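Local coordinates for coenzyme PQQ synthesis protein B (Methylobacterium extorquens, PDB 4Z7R), which binds zinc ions within a metallo-beta-lactamase-type fold and may take part in transporting pyrroloquinoline quinone or its precursor to the periplasm, at residues 40-45 with 52-57; 82-87 with 106-111; 216-221 with 263-268. One frame throughout, in Å; residues are numbered along the deposited sequence.

Contact 1: 40-45 with 52-57; sequences SSIAVS and LLLNAS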
loop_
_atom_site.group_PDB
_atom_site.type_symbol
_atom_site.label_atom_id
_atom_site.label_comp_id
_atom_site.label_asym_id
_atom_site.label_seq_id
_atom_site.Cartn_x
_atom_site.Cartn_y
_atom_site.Cartn_z
ATOM N N SER A 40 -0.201 -10.692 0.580
ATOM C CA SER A 40 0.873 -11.684 0.670
ATOM C C SER A 40 2.299 -11.149 0.778
ATOM O O SER A 40 2.841 -10.572 -0.165
ATOM C CB SER A 40 0.790 -12.607 -0.555
ATOM O OG SER A 40 1.769 -13.630 -0.512
ATOM N N SER A 41 2.897 -11.385 1.942
ATOM C CA SER A 41 4.300 -11.073 2.199
ATOM C C SER A 41 4.746 -11.736 3.494
ATOM O O SER A 41 3.977 -11.810 4.453
ATOM C CB SER A 41 4.525 -9.562 2.286
ATOM O OG SER A 41 5.877 -9.276 2.611
ATOM N N ILE A 42 5.981 -12.229 3.523
ATOM C CA ILE A 42 6.556 -12.760 4.755
ATOM C C ILE A 42 7.973 -12.238 4.931
ATOM O O ILE A 42 8.607 -11.787 3.975
ATOM C CB ILE A 42 6.580 -14.313 4.794
ATOM C CG1 ILE A 42 7.681 -14.866 3.884
ATOM C CG2 ILE A 42 5.203 -14.900 4.450
ATOM C CD1 ILE A 42 7.939 -16.357 4.070
ATOM N N ALA A 43 8.462 -12.283 6.163
ATOM C CA ALA A 43 9.843 -11.916 6.443
ATOM C C ALA A 43 10.533 -13.057 7.173
ATOM O O ALA A 43 9.936 -13.703 8.033
ATOM C CB ALA A 43 9.906 -10.636 7.255
ATOM N N VAL A 44 11.785 -13.316 6.815
ATOM C CA VAL A 44 12.528 -14.420 7.409
ATOM C C VAL A 44 13.902 -13.933 7.856
ATOM O O VAL A 44 14.522 -13.114 7.178
ATOM C CB VAL A 44 12.679 -15.598 6.413
ATOM C CG1 VAL A 44 13.483 -16.731 7.029
ATOM C CG2 VAL A 44 11.312 -16.103 5.969
ATOM N N SER A 45 14.370 -14.434 8.996
ATOM C CA SER A 45 15.678 -14.055 9.525
ATOM C C SER A 45 16.396 -15.250 10.139
ATOM O O SER A 45 15.771 -16.084 10.794
ATOM C CB SER A 45 15.535 -12.955 10.575
ATOM O OG SER A 45 16.786 -12.663 11.177
ATOM N N LEU A 52 15.167 -10.844 5.619
ATOM C CA LEU A 52 14.858 -10.880 4.202
ATOM C C LEU A 52 13.356 -10.737 4.023
ATOM O O LEU A 52 12.583 -11.491 4.614
ATOM C CB LEU A 52 15.337 -12.184 3.563
ATOM C CG LEU A 52 14.778 -12.477 2.165
ATOM C CD1 LEU A 52 15.403 -11.560 1.122
ATOM C CD2 LEU A 52 14.974 -13.942 1.788
ATOM N N LEU A 53 12.946 -9.770 3.211
ATOM C CA LEU A 53 11.539 -9.607 2.878
ATOM C C LEU A 53 11.195 -10.402 1.629
ATOM O O LEU A 53 11.816 -10.227 0.584
ATOM C CB LEU A 53 11.203 -8.128 2.669
ATOM C CG LEU A 53 9.720 -7.773 2.604
ATOM C CD1 LEU A 53 9.113 -7.795 3.985
ATOM C CD2 LEU A 53 9.534 -6.407 1.961
ATOM N N LEU A 54 10.204 -11.278 1.739
ATOM C CA LEU A 54 9.734 -12.017 0.576
ATOM C C LEU A 54 8.453 -11.380 0.054
ATOM O O LEU A 54 7.406 -11.453 0.698
ATOM C CB LEU A 54 9.529 -13.494 0.910
ATOM C CG LEU A 54 10.863 -14.248 1.015
ATOM C CD1 LEU A 54 11.312 -14.380 2.463
ATOM C CD2 LEU A 54 10.801 -15.603 0.335
ATOM N N ASN A 55 8.578 -10.736 -1.105
ATOM C CA ASN A 55 7.525 -9.950 -1.752
ATOM C C ASN A 55 7.247 -8.651 -0.996
ATOM O O ASN A 55 7.434 -8.561 0.223
ATOM C CB ASN A 55 6.256 -10.793 -1.952
ATOM C CG ASN A 55 6.466 -11.940 -2.924
ATOM O OD1 ASN A 55 7.055 -11.764 -3.992
ATOM N ND2 ASN A 55 5.984 -13.122 -2.559
ATOM N N ALA A 56 6.777 -7.651 -1.733
ATOM C CA ALA A 56 6.547 -6.319 -1.181
ATOM C C ALA A 56 5.142 -5.851 -1.548
ATOM O O ALA A 56 4.904 -5.371 -2.656
ATOM C CB ALA A 56 7.585 -5.319 -1.659
ATOM N N SER A 57 4.212 -6.013 -0.612
ATOM C CA SER A 57 2.788 -5.821 -0.878
ATOM C C SER A 57 2.362 -4.353 -0.780
ATOM O O SER A 57 3.073 -3.539 -0.196
ATOM C CB SER A 57 1.968 -6.678 0.092
ATOM O OG SER A 57 1.518 -5.910 1.192
#
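I42 and V44 pair with L54 and L52 as antiparallel hydrogen-bonded partners, with A43 and L53 a non-hydrogen-bonded pair between them; the axes of 41-45 and 52-54 approach to 4.8 Å at 156°. Four backbone bonds make up this ladder. The two donated by 52-54 are its shorter ones, with L54 N to I42 O and L52 N to V44 O both at 2.8 Å.

On the face carrying I42, V44, L52 and L54, the L54 side chain touches I42, its directly paired residue, and V44, the diagonal one. Its CB lies 3.8 Å from I42 CG1, and its CD1 lies 3.9 Å from V44 CG2. The I42 branch that touches is CG1, which a chi1 of 75° sets between the backbone N and the carbonyl carbon. Y192 and L190 of strand 188-193 pack on this same face, so it is turned toward the second sheet.

Where strand 51-54 ends, S41 OG lies 2.9 Å from N55 O and 3.3 Å from L54 O. L53 CD1 reaches over to the same hydroxyl. N55 brings its CB against S40 O, a buried carbonyl with no polar partner in the model, while its amide is held by T87 N and Y192 OH. S40 OG bonds weakly to H93 NE2, and the S40 side chain lies about 5 Å from a bound zinc ion. The arrangement is a beta hairpin inside one of the two facing mixed sheets of the metallo-beta-lactamase fold.

Contact 2: 82-87 with 106-111; sequences HAVLLT and FTLYAT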
loop_
_atom_site.group_PDB
_atom_site.type_symbol
_atom_site.label_atom_id
_atom_site.label_comp_id
_atom_site.label_asym_id
_atom_site.label_seq_id
_atom_site.Cartn_x
_atom_site.Cartn_y
_atom_site.Cartn_z
ATOM N N HIS A 82 17.154 -6.145 5.151
ATOM C CA HIS A 82 18.421 -6.121 4.427
ATOM C C HIS A 82 18.242 -6.425 2.948
ATOM O O HIS A 82 19.033 -5.978 2.119
ATOM C CB HIS A 82 19.401 -7.132 5.030
ATOM C CG HIS A 82 20.161 -6.613 6.211
ATOM N ND1 HIS A 82 19.585 -5.817 7.176
ATOM C CD2 HIS A 82 21.452 -6.780 6.582
ATOM C CE1 HIS A 82 20.489 -5.514 8.091
ATOM N NE2 HIS A 82 21.630 -6.088 7.754
ATOM N N ALA A 83 17.206 -7.186 2.617
ATOM C CA ALA A 83 16.995 -7.590 1.234
ATOM C C ALA A 83 15.532 -7.885 0.942
ATOM O O ALA A 83 14.753 -8.191 1.844
ATOM C CB ALA A 83 17.854 -8.807 0.907
ATOM N N VAL A 84 15.162 -7.780 -0.330
ATOM C CA VAL A 84 13.815 -8.122 -0.760
ATOM C C VAL A 84 13.895 -9.105 -1.918
ATOM O O VAL A 84 14.689 -8.926 -2.844
ATOM C CB VAL A 84 13.010 -6.875 -1.187
ATOM C CG1 VAL A 84 11.604 -7.270 -1.640
ATOM C CG2 VAL A 84 12.942 -5.877 -0.047
ATOM N N LEU A 85 13.101 -10.166 -1.835
ATOM C CA LEU A 85 13.011 -11.151 -2.903
ATOM C C LEU A 85 11.582 -11.207 -3.443
ATOM O O LEU A 85 10.626 -11.281 -2.675
ATOM C CB LEU A 85 13.458 -12.529 -2.405
ATOM C CG LEU A 85 13.084 -13.741 -3.258
ATOM C CD1 LEU A 85 13.836 -13.725 -4.580
ATOM C CD2 LEU A 85 13.359 -15.032 -2.499
ATOM N N LEU A 86 11.447 -11.164 -4.764
ATOM C CA LEU A 86 10.144 -11.297 -5.414
ATOM C C LEU A 86 9.933 -12.700 -5.969
ATOM O O LEU A 86 10.804 -13.236 -6.651
ATOM C CB LEU A 86 9.999 -10.275 -6.541
ATOM C CG LEU A 86 10.333 -8.825 -6.196
ATOM C CD1 LEU A 86 10.309 -7.958 -7.449
ATOM C CD2 LEU A 86 9.369 -8.300 -5.152
ATOM N N THR A 87 8.782 -13.297 -5.666
ATOM C CA THR A 87 8.467 -14.630 -6.173
ATOM C C THR A 87 7.701 -14.571 -7.499
ATOM O O THR A 87 7.683 -15.542 -8.255
ATOM C CB THR A 87 7.647 -15.445 -5.148
ATOM O OG1 THR A 87 6.405 -14.783 -4.876
ATOM C CG2 THR A 87 8.428 -15.606 -3.855
ATOM N N PHE A 106 19.381 -1.557 0.241
ATOM C CA PHE A 106 19.119 -2.988 0.343
ATOM C C PHE A 106 19.326 -3.613 -1.029
ATOM O O PHE A 106 19.529 -2.900 -2.011
ATOM C CB PHE A 106 17.706 -3.273 0.872
ATOM C CG PHE A 106 16.600 -2.788 -0.024
ATOM C CD1 PHE A 106 16.106 -1.501 0.096
ATOM C CD2 PHE A 106 16.032 -3.633 -0.968
ATOM C CE1 PHE A 106 15.078 -1.058 -0.718
ATOM C CE2 PHE A 106 15.007 -3.197 -1.785
ATOM C CZ PHE A 106 14.527 -1.910 -1.661
ATOM N N THR A 107 19.298 -4.940 -1.095
ATOM C CA THR A 107 19.424 -5.625 -2.374
ATOM C C THR A 107 18.090 -6.247 -2.775
ATOM O O THR A 107 17.475 -6.984 -2.000
ATOM C CB THR A 107 20.512 -6.720 -2.349
ATOM O OG1 THR A 107 21.770 -6.143 -1.975
ATOM C CG2 THR A 107 20.654 -7.353 -3.724
ATOM N N LEU A 108 17.641 -5.926 -3.981
ATOM C CA LEU A 108 16.421 -6.497 -4.531
ATOM C C LEU A 108 16.745 -7.693 -5.422
ATOM O O LEU A 108 17.469 -7.561 -6.411
ATOM C CB LEU A 108 15.642 -5.436 -5.312
ATOM C CG LEU A 108 14.365 -5.875 -6.025
ATOM C CD1 LEU A 108 13.355 -6.420 -5.024
ATOM C CD2 LEU A 108 13.778 -4.707 -6.799
ATOM N N TYR A 109 16.208 -8.855 -5.059
ATOM C CA TYR A 109 16.443 -10.096 -5.793
ATOM C C TYR A 109 15.206 -10.569 -6.546
ATOM O O TYR A 109 14.094 -10.517 -6.021
ATOM C CB TYR A 109 16.885 -11.215 -4.850
ATOM C CG TYR A 109 18.190 -10.985 -4.124
ATOM C CD1 TYR A 109 19.398 -11.389 -4.678
ATOM C CD2 TYR A 109 18.209 -10.397 -2.867
ATOM C CE1 TYR A 109 20.597 -11.195 -4.003
ATOM C CE2 TYR A 109 19.396 -10.201 -2.185
ATOM C CZ TYR A 109 20.586 -10.602 -2.757
ATOM O OH TYR A 109 21.765 -10.399 -2.078
ATOM N N ALA A 110 15.413 -11.033 -7.775
ATOM C CA ALA A 110 14.361 -11.682 -8.555
ATOM C C ALA A 110 14.976 -12.418 -9.740
ATOM O O ALA A 110 16.160 -12.259 -10.027
ATOM C CB ALA A 110 13.327 -10.670 -9.030
ATOM N N THR A 111 14.183 -13.247 -10.409
ATOM C CA THR A 111 14.637 -13.875 -11.643
ATOM C C THR A 111 14.853 -12.782 -12.689
ATOM O O THR A 111 14.303 -11.686 -12.549
ATOM C CB THR A 111 13.627 -14.913 -12.156
ATOM O OG1 THR A 111 12.388 -14.265 -12.470
ATOM C CG2 THR A 111 13.393 -15.985 -11.104
HETATM O O HOH W 1 11.655 -13.595 -9.205
#
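V84 meets two side chains of the neighbouring strand: its CG2 lies 3.8 Å from F106 CE2, and its CB lies 3.9 Å from L108 CD1. F106 CG sits between the backbone N and the carbonyl carbon (chi1 63°), and from there the ring reaches V84. The same L108 methyl also touches L86 CG, so it is shared by two residues of 82-87. On the opposite face of the sheet A83 CB sits in the plane of the Y109 ring, at its edge, 3.7 Å from CE2. L85 crosses Y109 at about a right angle, CD1 against CB, and T107 CG2 rests over one face of the ring toward its rim.

The parallel backbones set this register. Y109 N donates to V84 O at 2.7 Å in an almost straight bond (177°), flanked by V84 N to T107 O and L86 N to Y109 O. Beyond the last of these, water 1 accepts from T111 N at 2.8 Å and donates to L86 O at 2.7 Å, carrying the link on to the N-cap of helix 112-119.

Strands 81-85 and 106-110 belong to one beta-alpha-beta unit. Every hydrogen bond directly joining them is between backbone atoms, which implies that the side chains contribute through apolar contact.

Contact 3: 216-221 with 263-268; sequences DGTVLE and FVHINN. With ZN (zinc ion), chain D; ZN (zinc ion), chain C.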
loop_
_atom_site.group_PDB
_atom_site.type_symbol
_atom_site.label_atom_id
_atom_site.label_comp_id
_atom_site.label_asym_id
_atom_site.label_seq_id
_atom_site.Cartn_x
_atom_site.Cartn_y
_atom_site.Cartn_z
ATOM N N ASP A 216 0.242 -21.610 -1.427
ATOM C CA ASP A 216 -0.936 -21.062 -2.104
ATOM C C ASP A 216 -2.234 -21.621 -1.527
ATOM O O ASP A 216 -2.529 -22.804 -1.680
ATOM C CB ASP A 216 -0.832 -21.366 -3.605
ATOM C CG ASP A 216 -1.858 -20.621 -4.450
ATOM O OD1 ASP A 216 -2.958 -20.284 -3.960
ATOM O OD2 ASP A 216 -1.550 -20.377 -5.636
ATOM N N GLY A 217 -3.004 -20.753 -0.880
ATOM C CA GLY A 217 -4.311 -21.115 -0.358
ATOM C C GLY A 217 -5.402 -20.196 -0.879
ATOM O O GLY A 217 -6.383 -19.929 -0.185
ATOM N N THR A 218 -5.218 -19.703 -2.099
ATOM C CA THR A 218 -6.104 -18.697 -2.676
ATOM C C THR A 218 -7.573 -19.119 -2.690
ATOM O O THR A 218 -8.444 -18.364 -2.257
ATOM C CB THR A 218 -5.676 -18.347 -4.113
ATOM O OG1 THR A 218 -4.287 -17.996 -4.125
ATOM C CG2 THR A 218 -6.498 -17.179 -4.648
ATOM N N VAL A 219 -7.849 -20.321 -3.190
ATOM C CA VAL A 219 -9.229 -20.795 -3.276
ATOM C C VAL A 219 -9.413 -22.193 -2.686
ATOM O O VAL A 219 -8.558 -23.068 -2.829
ATOM C CB VAL A 219 -9.739 -20.798 -4.738
ATOM C CG1 VAL A 219 -9.722 -19.390 -5.314
ATOM C CG2 VAL A 219 -8.922 -21.753 -5.606
ATOM N N LEU A 220 -10.538 -22.388 -2.009
ATOM C CA LEU A 220 -10.904 -23.695 -1.483
ATOM C C LEU A 220 -11.387 -24.598 -2.608
ATOM O O LEU A 220 -10.886 -25.707 -2.796
ATOM C CB LEU A 220 -11.998 -23.564 -0.427
ATOM C CG LEU A 220 -12.447 -24.888 0.190
ATOM C CD1 LEU A 220 -11.369 -25.450 1.115
ATOM C CD2 LEU A 220 -13.766 -24.729 0.913
ATOM N N GLU A 221 -12.383 -24.108 -3.340
ATOM C CA GLU A 221 -12.885 -24.768 -4.537
ATOM C C GLU A 221 -12.558 -23.921 -5.762
ATOM O O GLU A 221 -12.369 -22.709 -5.651
ATOM C CB GLU A 221 -14.398 -25.002 -4.443
ATOM C CG GLU A 221 -14.855 -25.718 -3.176
ATOM C CD GLU A 221 -14.562 -27.210 -3.201
ATOM O OE1 GLU A 221 -14.139 -27.718 -4.259
ATOM O OE2 GLU A 221 -14.762 -27.875 -2.164
ATOM N N PHE A 263 -1.318 -22.503 5.008
ATOM C CA PHE A 263 -1.853 -21.817 3.841
ATOM C C PHE A 263 -1.652 -20.315 3.962
ATOM O O PHE A 263 -1.987 -19.727 4.985
ATOM C CB PHE A 263 -3.343 -22.118 3.656
ATOM C CG PHE A 263 -3.624 -23.439 3.006
ATOM C CD1 PHE A 263 -3.141 -23.714 1.737
ATOM C CD2 PHE A 263 -4.390 -24.394 3.649
ATOM C CE1 PHE A 263 -3.406 -24.927 1.126
ATOM C CE2 PHE A 263 -4.664 -25.607 3.042
ATOM C CZ PHE A 263 -4.167 -25.874 1.781
ATOM N N VAL A 264 -1.099 -19.706 2.919
ATOM C CA VAL A 264 -1.033 -18.254 2.814
ATOM C C VAL A 264 -1.672 -17.821 1.498
ATOM O O VAL A 264 -2.167 -18.661 0.743
ATOM C CB VAL A 264 0.421 -17.736 2.893
ATOM C CG1 VAL A 264 1.048 -18.119 4.224
ATOM C CG2 VAL A 264 1.249 -18.283 1.738
ATOM N N HIS A 265 -1.664 -16.516 1.230
ATOM C CA HIS A 265 -2.206 -15.963 -0.010
ATOM C C HIS A 265 -3.664 -16.370 -0.200
ATOM O O HIS A 265 -4.065 -16.791 -1.283
ATOM C CB HIS A 265 -1.366 -16.419 -1.212
ATOM C CG HIS A 265 -1.608 -15.628 -2.458
ATOM N ND1 HIS A 265 -2.635 -15.913 -3.333
ATOM C CD2 HIS A 265 -0.947 -14.571 -2.985
ATOM C CE1 HIS A 265 -2.601 -15.059 -4.340
ATOM N NE2 HIS A 265 -1.585 -14.234 -4.153
ATOM N N ILE A 266 -4.446 -16.261 0.868
ATOM C CA ILE A 266 -5.849 -16.660 0.852
ATOM C C ILE A 266 -6.765 -15.533 0.371
ATOM O O ILE A 266 -6.754 -14.439 0.931
ATOM C CB ILE A 266 -6.290 -17.125 2.247
ATOM C CG1 ILE A 266 -5.343 -18.223 2.745
ATOM C CG2 ILE A 266 -7.721 -17.624 2.214
ATOM C CD1 ILE A 266 -5.346 -18.409 4.241
ATOM N N ASN A 267 -7.562 -15.799 -0.662
ATOM C CA ASN A 267 -8.431 -14.759 -1.211
ATOM C C ASN A 267 -9.594 -14.454 -0.281
ATOM O O ASN A 267 -10.022 -15.309 0.491
ATOM C CB ASN A 267 -8.966 -15.151 -2.588
ATOM C CG ASN A 267 -9.451 -13.951 -3.383
ATOM O OD1 ASN A 267 -8.731 -12.966 -3.527
ATOM N ND2 ASN A 267 -10.681 -14.019 -3.886
ATOM N N ASN A 268 -10.111 -13.233 -0.371
ATOM C CA ASN A 268 -11.203 -12.798 0.491
ATOM C C ASN A 268 -12.453 -13.664 0.349
ATOM O O ASN A 268 -13.319 -13.653 1.216
ATOM C CB ASN A 268 -11.556 -11.336 0.204
ATOM C CG ASN A 268 -12.179 -11.139 -1.164
ATOM O OD1 ASN A 268 -13.393 -11.284 -1.333
ATOM N ND2 ASN A 268 -11.354 -10.806 -2.150
HETATM ZN ZN ZN D . -1.301 -12.569 -5.415
HETATM ZN ZN ZN C . -14.998 -10.252 -0.486
HETATM O O HOH W 2 -3.455 -12.296 -6.070
HETATM O O HOH W 3 0.436 -13.091 -6.328
#
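H265 lies side by side with T218, and its ring edge meets the hydroxyl: ND1 donates to T218 OG1 at 2.8 Å, with the oxygen 15° out of the ring plane. T218 OG1, anti to the carbonyl carbon and beside the backbone N (chi1 -53°), donates to D216 OD1 at 2.7 Å, from the syn side but 33° out of the carboxylate plane. The same OD1 accepts T218 N at 3.0 Å, closing an Asx turn, while D216 OD2 is held by H240 ND1 and C196 N. Held at ND1 by T218 and at NE2 by a zinc ion 2.1 Å away, the ring has its rotation restrained at two points; D92 and waters 2 and 3 also bind the metal. Such a metal-binding histidine just past a strand end is characteristic of the metallo-beta-lactamase fold; here strands 212-216 and 260-264 run parallel. G217 N donates to V264 O at 2.8 Å, and F263 CD1 packs on G217 CA at 3.5 Å. N267 N donates to T218 O at 3.1 Å, on a lone pair in the carbonyl plane. The next residue, N268, binds a second zinc through OD1 at 2.1 Å, with C19, C21 and C24.

Every touching residue of contacts 1 and 3 is buried, whereas contact 2 includes partly exposed H82, T107 and Y109. Contacts 1 and 2 lie in the same sheet, their centres 9 Å apart; L53 O and L85 N, 2.7 Å apart, probably form one of the bonds joining adjacent strands 51-54 and 81-85. Both combine backbone ladders with apolar side chains, but contact 1 also has a serine hydroxyl at the strand end. Contact 3, at the end of strands of the other sheet, adds a side-chain hydrogen-bond chain and zinc ligands to its backbone bonds. S40 CB of contact 1 packs on H265 CD2 at 3.6 Å, whereas the nearest atoms of contacts 2 and 3 are about 8 Å apart.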